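Local structure of beta-1,4-mannanase (Aplysia kurodai, 3VUP) at residues 159-164 with 291-296; 258-263 with 318-323. The protein hydrolyses the beta-1,4-mannosidic backbone of mannan, probably as an endo-acting digestive enzyme of this algae-eating sea hare. All coordinates share one frame; numbering follows the deposited sequence.

Interaction 1: residues 159-164 with 291-296. With TRS (2-amino-2-hydroxymethyl-propane-1,3-diol), chain C; SO4 (sulfate ion), chain F.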
ATOM      1  N   LEU A 159      -0.226   4.974   0.533  1.00  4.34           N
ATOM      2  CA  LEU A 159      -1.192   6.043   0.291  1.00  4.54           C
ATOM      3  C   LEU A 159      -2.468   5.576  -0.381  1.00  4.31           C
ATOM      4  O   LEU A 159      -3.536   6.121  -0.131  1.00  4.93           O
ATOM      5  CB  LEU A 159      -0.575   7.136  -0.570  1.00  5.00           C
ATOM      6  CG  LEU A 159       0.660   7.812   0.004  1.00  5.08           C
ATOM      7  CD1 LEU A 159       1.067   8.951  -0.903  1.00  6.02           C
ATOM      8  CD2 LEU A 159       0.420   8.312   1.419  1.00  5.69           C
ATOM      9  N   MET A 160      -2.362   4.605  -1.276  1.00  4.56           N
ATOM     10  CA  MET A 160      -3.518   4.241  -2.071  1.00  4.77           C
ATOM     11  C   MET A 160      -3.390   2.883  -2.703  1.00  4.87           C
ATOM     12  O   MET A 160      -2.386   2.551  -3.354  1.00  5.19           O
ATOM     13  CB  MET A 160      -3.764   5.272  -3.170  1.00  5.46           C
ATOM     14  CG  MET A 160      -5.017   4.999  -4.010  1.00  6.43           C
ATOM     15  SD  MET A 160      -5.429   6.330  -5.150  1.00  7.55           S
ATOM     16  CE  MET A 160      -6.925   6.946  -4.398  1.00  8.88           C
ATOM     17  N   ASN A 161      -4.447   2.105  -2.539  1.00  4.75           N
ATOM     18  CA  ASN A 161      -4.577   0.864  -3.263  1.00  4.06           C
ATOM     19  C   ASN A 161      -5.057   1.072  -4.692  1.00  4.32           C
ATOM     20  O   ASN A 161      -6.163   1.570  -4.917  1.00  4.60           O
ATOM     21  CB  ASN A 161      -5.565  -0.053  -2.567  1.00  4.77           C
ATOM     22  CG  ASN A 161      -5.609  -1.395  -3.227  1.00  4.66           C
ATOM     23  OD1 ASN A 161      -4.631  -2.135  -3.175  1.00  4.67           O
ATOM     24  ND2 ASN A 161      -6.707  -1.702  -3.908  1.00  4.98           N
ATOM     25  N   GLU A 162      -4.212   0.684  -5.641  1.00  4.41           N
ATOM     26  CA  GLU A 162      -4.567   0.580  -7.059  1.00  4.28           C
ATOM     27  C   GLU A 162      -5.238   1.828  -7.652  1.00  4.68           C
ATOM     28  O   GLU A 162      -6.387   1.768  -8.097  1.00  5.18           O
ATOM     29  CB  GLU A 162      -5.420  -0.671  -7.289  1.00  4.70           C
ATOM     30  CG  GLU A 162      -4.679  -1.919  -6.800  1.00  5.04           C
ATOM     31  CD  GLU A 162      -5.319  -3.243  -7.179  1.00  5.17           C
ATOM     32  OE1 GLU A 162      -6.491  -3.263  -7.625  1.00  6.99           O
ATOM     33  OE2 GLU A 162      -4.632  -4.286  -7.013  1.00  5.60           O
ATOM     34  N   PRO A 163      -4.506   2.957  -7.698  1.00  5.32           N
ATOM     35  CA  PRO A 163      -5.041   4.161  -8.356  1.00  5.06           C
ATOM     36  C   PRO A 163      -5.557   3.844  -9.763  1.00  5.24           C
ATOM     37  O   PRO A 163      -6.498   4.479 -10.244  1.00  5.98           O
ATOM     38  CB  PRO A 163      -3.820   5.083  -8.445  1.00  6.10           C
ATOM     39  CG  PRO A 163      -2.878   4.593  -7.388  1.00  7.20           C
ATOM     40  CD  PRO A 163      -3.105   3.125  -7.272  1.00  5.71           C
ATOM     41  N   GLU A 164      -4.941   2.859 -10.408  1.00  5.09           N
ATOM     42  CA  GLU A 164      -5.245   2.533 -11.794  1.00  5.44           C
ATOM     43  C   GLU A 164      -6.666   2.040 -12.021  1.00  5.74           C
ATOM     44  O   GLU A 164      -7.136   2.032 -13.155  1.00  6.54           O
ATOM     45  CB  GLU A 164      -4.229   1.533 -12.339  1.00  5.29           C
ATOM     46  CG  GLU A 164      -2.794   2.021 -12.216  1.00  4.97           C
ATOM     47  CD  GLU A 164      -2.132   1.709 -10.872  1.00  4.19           C
ATOM     48  OE1 GLU A 164      -2.723   0.986 -10.035  1.00  4.90           O
ATOM     49  OE2 GLU A 164      -0.990   2.194 -10.679  1.00  4.69           O
ATOM     50  N   VAL A 291       6.275  -7.219  -3.608  1.00  4.66           N
ATOM     51  CA  VAL A 291       5.130  -7.801  -4.289  1.00  4.20           C
ATOM     52  C   VAL A 291       4.027  -7.891  -3.233  1.00  4.11           C
ATOM     53  O   VAL A 291       3.999  -8.808  -2.402  1.00  5.12           O
ATOM     54  CB  VAL A 291       5.458  -9.160  -4.933  1.00  5.15           C
ATOM     55  CG1 VAL A 291       4.235  -9.700  -5.651  1.00  5.82           C
ATOM     56  CG2 VAL A 291       6.621  -9.013  -5.903  1.00  5.98           C
ATOM     57  N   GLY A 292       3.162  -6.878  -3.236  1.00  4.41           N
ATOM     58  CA  GLY A 292       2.272  -6.593  -2.126  1.00  4.47           C
ATOM     59  C   GLY A 292       0.874  -7.183  -2.177  1.00  4.11           C
ATOM     60  O   GLY A 292       0.120  -7.001  -1.221  1.00  4.44           O
ATOM     61  N   GLU A 293       0.528  -7.869  -3.268  1.00  3.92           N
ATOM     62  CA  GLU A 293      -0.684  -8.698  -3.334  1.00  4.08           C
ATOM     63  C   GLU A 293      -0.463  -9.808  -4.335  1.00  4.39           C
ATOM     64  O   GLU A 293       0.098  -9.566  -5.404  1.00  4.63           O
ATOM     65  CB  GLU A 293      -1.908  -7.924  -3.823  1.00  4.98           C
ATOM     66  CG  GLU A 293      -2.495  -6.892  -2.892  1.00  4.97           C
ATOM     67  CD  GLU A 293      -3.777  -6.285  -3.437  1.00  4.74           C
ATOM     68  OE1 GLU A 293      -4.382  -6.874  -4.371  1.00  5.40           O
ATOM     69  OE2 GLU A 293      -4.183  -5.222  -2.916  1.00  4.78           O
ATOM     70  N   PHE A 294      -0.960 -10.996  -3.993  1.00  4.29           N
ATOM     71  CA  PHE A 294      -1.030 -12.146  -4.880  1.00  4.83           C
ATOM     72  C   PHE A 294      -1.781 -13.241  -4.138  1.00  4.40           C
ATOM     73  O   PHE A 294      -1.875 -13.200  -2.906  1.00  4.72           O
ATOM     74  CB  PHE A 294       0.368 -12.651  -5.279  1.00  4.78           C
ATOM     75  CG  PHE A 294       1.233 -13.087  -4.117  1.00  4.77           C
ATOM     76  CD1 PHE A 294       1.268 -14.411  -3.698  1.00  5.14           C
ATOM     77  CD2 PHE A 294       2.040 -12.167  -3.464  1.00  4.97           C
ATOM     78  CE1 PHE A 294       2.078 -14.803  -2.648  1.00  5.76           C
ATOM     79  CE2 PHE A 294       2.857 -12.551  -2.413  1.00  5.50           C
ATOM     80  CZ  PHE A 294       2.877 -13.876  -2.003  1.00  5.85           C
ATOM     81  N   TRP A 295      -2.309 -14.215  -4.875  1.00  4.65           N
ATOM     82  CA  TRP A 295      -2.885 -15.397  -4.248  1.00  5.33           C
ATOM     83  C   TRP A 295      -2.920 -16.565  -5.218  1.00  4.82           C
ATOM     84  O   TRP A 295      -2.801 -16.386  -6.429  1.00  5.40           O
ATOM     85  CB  TRP A 295      -4.259 -15.151  -3.611  1.00  5.69           C
ATOM     86  CG  TRP A 295      -5.372 -14.683  -4.507  1.00  5.74           C
ATOM     87  CD1 TRP A 295      -5.344 -14.445  -5.855  1.00  6.12           C
ATOM     88  CD2 TRP A 295      -6.700 -14.406  -4.075  1.00  6.19           C
ATOM     89  NE1 TRP A 295      -6.584 -14.010  -6.277  1.00  6.25           N
ATOM     90  CE2 TRP A 295      -7.426 -13.967  -5.196  1.00  6.28           C
ATOM     91  CE3 TRP A 295      -7.334 -14.452  -2.834  1.00  7.18           C
ATOM     92  CZ2 TRP A 295      -8.774 -13.614  -5.115  1.00  7.58           C
ATOM     93  CZ3 TRP A 295      -8.662 -14.100  -2.752  1.00  8.04           C
ATOM     94  CH2 TRP A 295      -9.369 -13.676  -3.883  1.00  8.37           C
ATOM     95  N   GLU A 296      -3.091 -17.765  -4.679  1.00  5.57           N
ATOM     96  CA  GLU A 296      -2.950 -18.969  -5.480  1.00  5.83           C
ATOM     97  C   GLU A 296      -4.021 -19.104  -6.561  1.00  5.39           C
ATOM     98  O   GLU A 296      -3.737 -19.584  -7.659  1.00  5.71           O
ATOM     99  CB  GLU A 296      -2.934 -20.202  -4.570  1.00  6.36           C
ATOM    100  CG  GLU A 296      -2.689 -21.511  -5.306  1.00  7.18           C
ATOM    101  CD  GLU A 296      -2.508 -22.718  -4.388  1.00  9.25           C
ATOM    102  OE1 GLU A 296      -2.954 -23.814  -4.770  1.00 12.86           O
ATOM    103  OE2 GLU A 296      -1.878 -22.610  -3.319  1.00  8.41           O
TER
HETATM  104  C   TRS C 401      -7.754  -6.244  -5.061  1.00  7.37           C
HETATM  105  C1  TRS C 401      -8.246  -7.683  -4.884  1.00  9.24           C
HETATM  106  C2  TRS C 401      -7.278  -5.664  -3.732  1.00  7.34           C
HETATM  107  C3  TRS C 401      -8.830  -5.353  -5.672  1.00  8.74           C
HETATM  108  N   TRS C 401      -6.597  -6.254  -5.968  1.00  7.07           N
HETATM  109  O1  TRS C 401      -8.625  -8.234  -6.124  1.00 10.45           O
HETATM  110  O2  TRS C 401      -6.528  -4.497  -3.984  1.00  6.40           O
HETATM  111  O3  TRS C 401      -9.936  -5.267  -4.799  1.00 10.90           O
HETATM  112  S   SO4 F 404      -5.330 -18.647  -2.122  1.00 11.07           S
HETATM  113  O1  SO4 F 404      -6.064 -17.519  -1.608  1.00 12.69           O
HETATM  114  O2  SO4 F 404      -4.081 -18.403  -1.514  1.00  6.20           O
HETATM  115  O3  SO4 F 404      -5.711 -19.876  -1.458  1.00 13.40           O
HETATM  116  O4  SO4 F 404      -5.632 -18.771  -3.540  1.00 12.43           O
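Asn161 and Glu293 meet through their oxygens, OD1 of Asn161 lying 3.1 Å from OE2 of Glu293. Both atoms are acceptors, so no hydrogen bond joins them; instead Arg60 bonds to both, which probably makes their closeness tolerable. The two side chains cross at about a right angle, yet their amide and carboxylate planes are only 14° apart. Close by, OE2 of Glu162 stands 3.7 Å from OE1 of Glu293, a meeting of like charges. Each carboxylate has its own partner in the protein, Glu162 in His262 and Glu293 in Tyr264. Beyond CG both glutamates run extended, long enough to bring their heads together.

The hydrogen bonds run through a bound Tris molecule, probably from the crystallisation liquor. Its amine N gives to OE1 of Glu293 at 2.8 Å and to OE2 of Glu162 at 3.0 Å, and so probably eases their repulsion. Its hydroxyl O2 gives to OE2 of Glu293 at 2.7 Å and accepts a bent bond from ND2 of Asn161 (2.8 Å, 136°). Asn161 suits this place because its amide can accept from Arg60 and donate to the ligand at once.

An Asn-Glu pair at the C-terminal end of the fourth barrel strand, the Glu just past it, facing a glutamate on the seventh, marks the active site of retaining clan GH-A glycosidases; Glu162 and Glu293 are consistent with acid/base and nucleophile, respectively.

Interaction 2: residues 258-263 with 318-323. With SO4 (sulfate ion), chain D.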
ATOM      1  N   PHE A 258       9.645   3.140  -1.327  1.00  5.13           N
ATOM      2  CA  PHE A 258       9.696   1.839  -1.964  1.00  5.00           C
ATOM      3  C   PHE A 258       8.466   1.672  -2.812  1.00  4.48           C
ATOM      4  O   PHE A 258       7.440   2.320  -2.587  1.00  4.91           O
ATOM      5  CB  PHE A 258       9.868   0.689  -0.960  1.00  5.20           C
ATOM      6  CG  PHE A 258       8.715   0.472  -0.006  1.00  5.03           C
ATOM      7  CD1 PHE A 258       7.738  -0.486  -0.270  1.00  5.39           C
ATOM      8  CD2 PHE A 258       8.664   1.152   1.199  1.00  5.61           C
ATOM      9  CE1 PHE A 258       6.720  -0.743   0.642  1.00  5.72           C
ATOM     10  CE2 PHE A 258       7.654   0.898   2.120  1.00  6.10           C
ATOM     11  CZ  PHE A 258       6.683  -0.057   1.845  1.00  6.10           C
ATOM     12  N   TYR A 259       8.596   0.842  -3.837  1.00  4.50           N
ATOM     13  CA  TYR A 259       7.495   0.537  -4.719  1.00  4.57           C
ATOM     14  C   TYR A 259       6.815  -0.764  -4.294  1.00  4.46           C
ATOM     15  O   TYR A 259       7.405  -1.598  -3.603  1.00  4.75           O
ATOM     16  CB  TYR A 259       8.009   0.426  -6.143  1.00  4.60           C
ATOM     17  CG  TYR A 259       8.513   1.707  -6.771  1.00  4.94           C
ATOM     18  CD1 TYR A 259       7.702   2.832  -6.871  1.00  5.21           C
ATOM     19  CD2 TYR A 259       9.782   1.769  -7.340  1.00  5.99           C
ATOM     20  CE1 TYR A 259       8.154   3.986  -7.505  1.00  5.32           C
ATOM     21  CE2 TYR A 259      10.236   2.918  -7.985  1.00  6.62           C
ATOM     22  CZ  TYR A 259       9.418   4.020  -8.071  1.00  5.62           C
ATOM     23  OH  TYR A 259       9.833   5.162  -8.723  1.00  6.59           O
ATOM     24  N   GLN A 260       5.570  -0.921  -4.726  1.00  4.61           N
ATOM     25  CA  GLN A 260       4.743  -2.050  -4.331  1.00  4.39           C
ATOM     26  C   GLN A 260       3.905  -2.478  -5.522  1.00  4.10           C
ATOM     27  O   GLN A 260       3.048  -1.734  -5.981  1.00  5.23           O
ATOM     28  CB  GLN A 260       3.835  -1.654  -3.167  1.00  4.44           C
ATOM     29  CG  GLN A 260       2.938  -2.798  -2.719  1.00  5.31           C
ATOM     30  CD  GLN A 260       1.719  -2.377  -1.926  1.00  4.88           C
ATOM     31  OE1 GLN A 260       0.709  -3.082  -1.928  1.00  5.17           O
ATOM     32  NE2 GLN A 260       1.791  -1.228  -1.255  1.00  5.40           N
ATOM     33  N   PHE A 261       4.196  -3.665  -6.041  1.00  4.40           N
ATOM     34  CA  PHE A 261       3.473  -4.214  -7.188  1.00  4.44           C
ATOM     35  C   PHE A 261       2.435  -5.227  -6.714  1.00  3.80           C
ATOM     36  O   PHE A 261       2.716  -6.045  -5.838  1.00  5.09           O
ATOM     37  CB  PHE A 261       4.409  -5.018  -8.095  1.00  4.75           C
ATOM     38  CG  PHE A 261       5.514  -4.240  -8.786  1.00  5.18           C
ATOM     39  CD1 PHE A 261       5.570  -2.855  -8.834  1.00  5.64           C
ATOM     40  CD2 PHE A 261       6.502  -4.961  -9.439  1.00  5.37           C
ATOM     41  CE1 PHE A 261       6.614  -2.209  -9.512  1.00  6.15           C
ATOM     42  CE2 PHE A 261       7.527  -4.333 -10.118  1.00  6.04           C
ATOM     43  CZ  PHE A 261       7.580  -2.956 -10.161  1.00  6.06           C
ATOM     44  N   HIS A 262       1.262  -5.226  -7.341  1.00  4.18           N
ATOM     45  CA  HIS A 262       0.336  -6.342  -7.205  1.00  4.23           C
ATOM     46  C   HIS A 262       0.442  -7.196  -8.456  1.00  4.46           C
ATOM     47  O   HIS A 262       0.704  -6.676  -9.541  1.00  5.07           O
ATOM     48  CB  HIS A 262      -1.087  -5.834  -7.011  1.00  4.63           C
ATOM     49  CG  HIS A 262      -1.226  -4.949  -5.822  1.00  4.37           C
ATOM     50  ND1 HIS A 262      -2.362  -4.207  -5.571  1.00  5.06           N
ATOM     51  CD2 HIS A 262      -0.369  -4.678  -4.810  1.00  4.94           C
ATOM     52  CE1 HIS A 262      -2.196  -3.520  -4.457  1.00  5.25           C
ATOM     53  NE2 HIS A 262      -0.990  -3.779  -3.980  1.00  5.00           N
ATOM     54  N   SER A 263       0.252  -8.501  -8.310  1.00  4.43           N
ATOM     55  CA  SER A 263       0.346  -9.368  -9.471  1.00  4.83           C
ATOM     56  C   SER A 263      -0.594 -10.550  -9.393  1.00  4.80           C
ATOM     57  O   SER A 263      -0.503 -11.381  -8.491  1.00  5.63           O
ATOM     58  CB  SER A 263       1.783  -9.850  -9.677  1.00  5.53           C
ATOM     59  OG  SER A 263       1.912 -10.605 -10.876  1.00  6.08           O
ATOM     60  N   GLY A 318       9.857  -7.943  -0.640  1.00  5.44           N
ATOM     61  CA  GLY A 318       8.826  -8.440   0.242  1.00  5.22           C
ATOM     62  C   GLY A 318       7.727  -9.137  -0.529  1.00  4.89           C
ATOM     63  O   GLY A 318       7.636  -8.995  -1.752  1.00  4.85           O
ATOM     64  N   ALA A 319       6.901  -9.883   0.198  1.00  4.92           N
ATOM     65  CA  ALA A 319       5.803 -10.656  -0.365  1.00  5.00           C
ATOM     66  C   ALA A 319       4.649 -10.604   0.618  1.00  4.77           C
ATOM     67  O   ALA A 319       4.772 -11.083   1.752  1.00  5.29           O
ATOM     68  CB  ALA A 319       6.225 -12.110  -0.569  1.00  5.68           C
ATOM     69  N   TRP A 320       3.533 -10.021   0.178  1.00  4.72           N
ATOM     70  CA  TRP A 320       2.312  -9.967   0.979  1.00  5.19           C
ATOM     71  C   TRP A 320       1.180 -10.611   0.185  1.00  4.76           C
ATOM     72  O   TRP A 320       0.745 -10.069  -0.843  1.00  5.24           O
ATOM     73  CB  TRP A 320       1.909  -8.527   1.329  1.00  5.35           C
ATOM     74  CG  TRP A 320       2.958  -7.709   2.018  1.00  5.53           C
ATOM     75  CD1 TRP A 320       3.930  -8.150   2.855  1.00  7.12           C
ATOM     76  CD2 TRP A 320       3.128  -6.291   1.923  1.00  5.28           C
ATOM     77  NE1 TRP A 320       4.702  -7.095   3.286  1.00  7.80           N
ATOM     78  CE2 TRP A 320       4.225  -5.941   2.731  1.00  6.48           C
ATOM     79  CE3 TRP A 320       2.453  -5.287   1.238  1.00  4.80           C
ATOM     80  CZ2 TRP A 320       4.662  -4.624   2.864  1.00  6.97           C
ATOM     81  CZ3 TRP A 320       2.892  -3.984   1.367  1.00  5.64           C
ATOM     82  CH2 TRP A 320       3.980  -3.660   2.175  1.00  6.42           C
ATOM     83  N   SER A 321       0.698 -11.761   0.650  1.00  4.77           N
ATOM     84  CA  SER A 321      -0.413 -12.424  -0.022  1.00  5.16           C
ATOM     85  C   SER A 321      -1.745 -11.713   0.273  1.00  5.03           C
ATOM     86  O   SER A 321      -1.849 -10.910   1.214  1.00  5.17           O
ATOM     87  CB  SER A 321      -0.470 -13.901   0.369  1.00  5.08           C
ATOM     88  OG  SER A 321      -0.524 -14.051   1.775  1.00  5.98           O
ATOM     89  N   TRP A 322      -2.757 -12.008  -0.538  1.00  4.75           N
ATOM     90  CA  TRP A 322      -4.039 -11.308  -0.475  1.00  5.06           C
ATOM     91  C   TRP A 322      -5.128 -12.027   0.333  1.00  4.68           C
ATOM     92  O   TRP A 322      -5.527 -13.141   0.002  1.00  5.15           O
ATOM     93  CB  TRP A 322      -4.558 -11.040  -1.901  1.00  5.25           C
ATOM     94  CG  TRP A 322      -5.912 -10.412  -1.875  1.00  4.98           C
ATOM     95  CD1 TRP A 322      -7.087 -10.985  -2.268  1.00  5.60           C
ATOM     96  CD2 TRP A 322      -6.249  -9.115  -1.357  1.00  5.33           C
ATOM     97  NE1 TRP A 322      -8.134 -10.120  -2.039  1.00  5.59           N
ATOM     98  CE2 TRP A 322      -7.647  -8.965  -1.486  1.00  5.91           C
ATOM     99  CE3 TRP A 322      -5.502  -8.061  -0.815  1.00  5.66           C
ATOM    100  CZ2 TRP A 322      -8.318  -7.805  -1.089  1.00  6.46           C
ATOM    101  CZ3 TRP A 322      -6.173  -6.905  -0.416  1.00  5.91           C
ATOM    102  CH2 TRP A 322      -7.569  -6.790  -0.555  1.00  6.58           C
ATOM    103  N   HIS A 323      -5.602 -11.346   1.377  1.00  4.93           N
ATOM    104  CA  HIS A 323      -6.797 -11.695   2.157  1.00  5.00           C
ATOM    105  C   HIS A 323      -6.549 -12.812   3.164  1.00  4.85           C
ATOM    106  O   HIS A 323      -7.058 -13.927   3.041  1.00  5.72           O
ATOM    107  CB  HIS A 323      -8.020 -11.979   1.284  1.00  5.18           C
ATOM    108  CG  HIS A 323      -9.295 -11.533   1.917  1.00  5.41           C
ATOM    109  ND1 HIS A 323      -9.691 -11.949   3.174  1.00  5.98           N
ATOM    110  CD2 HIS A 323     -10.233 -10.658   1.488  1.00  6.08           C
ATOM    111  CE1 HIS A 323     -10.831 -11.353   3.476  1.00  5.66           C
ATOM    112  NE2 HIS A 323     -11.186 -10.574   2.469  1.00  6.20           N
TER
HETATM  113  S   SO4 D 402      13.511   4.941  -9.664  1.00 11.25           S
HETATM  114  O1  SO4 D 402      14.511   5.937  -9.308  1.00 14.83           O
HETATM  115  O2  SO4 D 402      13.358   4.007  -8.559  1.00 12.43           O
HETATM  116  O3  SO4 D 402      12.235   5.584  -9.914  1.00 11.99           O
HETATM  117  O4  SO4 D 402      13.975   4.207 -10.839  1.00 11.63           O
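Trp320 sets a corner of its indole on the flat face of the Gln260 amide. CZ3 of Trp320 stands almost straight above CD of Gln260, 3.8 Å away. The two planes are 70° apart, so the indole is planted steeply on the amide and does not stack on it. With CG anti to the backbone N (chi1 180°) and the chain extended, Gln260 carries its amide inward under the indole. From the opposite side of the amide plane comes His262: its NE2-H donates to OE1 of Gln260 at 2.8 Å, the oxygen lying in the imidazole plane while the donor stands 43° out of the carbonyl plane. NE2 of Gln260 donates to Asp158, so both ends of this buried amide are used.

These groups fill the inside of a (beta/alpha)8 TIM barrel, where strands 259-262 and 318-322 flank strand 289-293 and their inward side chains meet. Two residues before Gln260, Phe258 turns its edge to the indole, CE1 being 4.3 Å from CH2 of Trp320, an apolar pairing that suits a buried core. Tyr259, between these two inward residues, points out of the barrel, and its OH donates to O3 of a sulfate, probably from the crystallisation liquor, at 2.7 Å.

Interactions 1 and 2 lie about 6 Å apart, centre to centre, within one closed eight-stranded barrel. Their segments alternate along the chain: 159-164, 258-263, 291-296, 318-323, on the fourth, sixth, seventh and eighth strands. Interaction 1 joins strands four and seven across the barrel mouth, while interaction 2 joins six and eight. Strand 289-293 runs between the two strands of interaction 2 and is probably hydrogen-bonded to 259-262 through Gly292 N and Phe261 O (2.8 Å). The contacts meet at His262. Interaction 2 thus forms barrel core beneath the carboxylates of interaction 1, and the shared His262 is placed as a second-shell residue of the probable catalytic site.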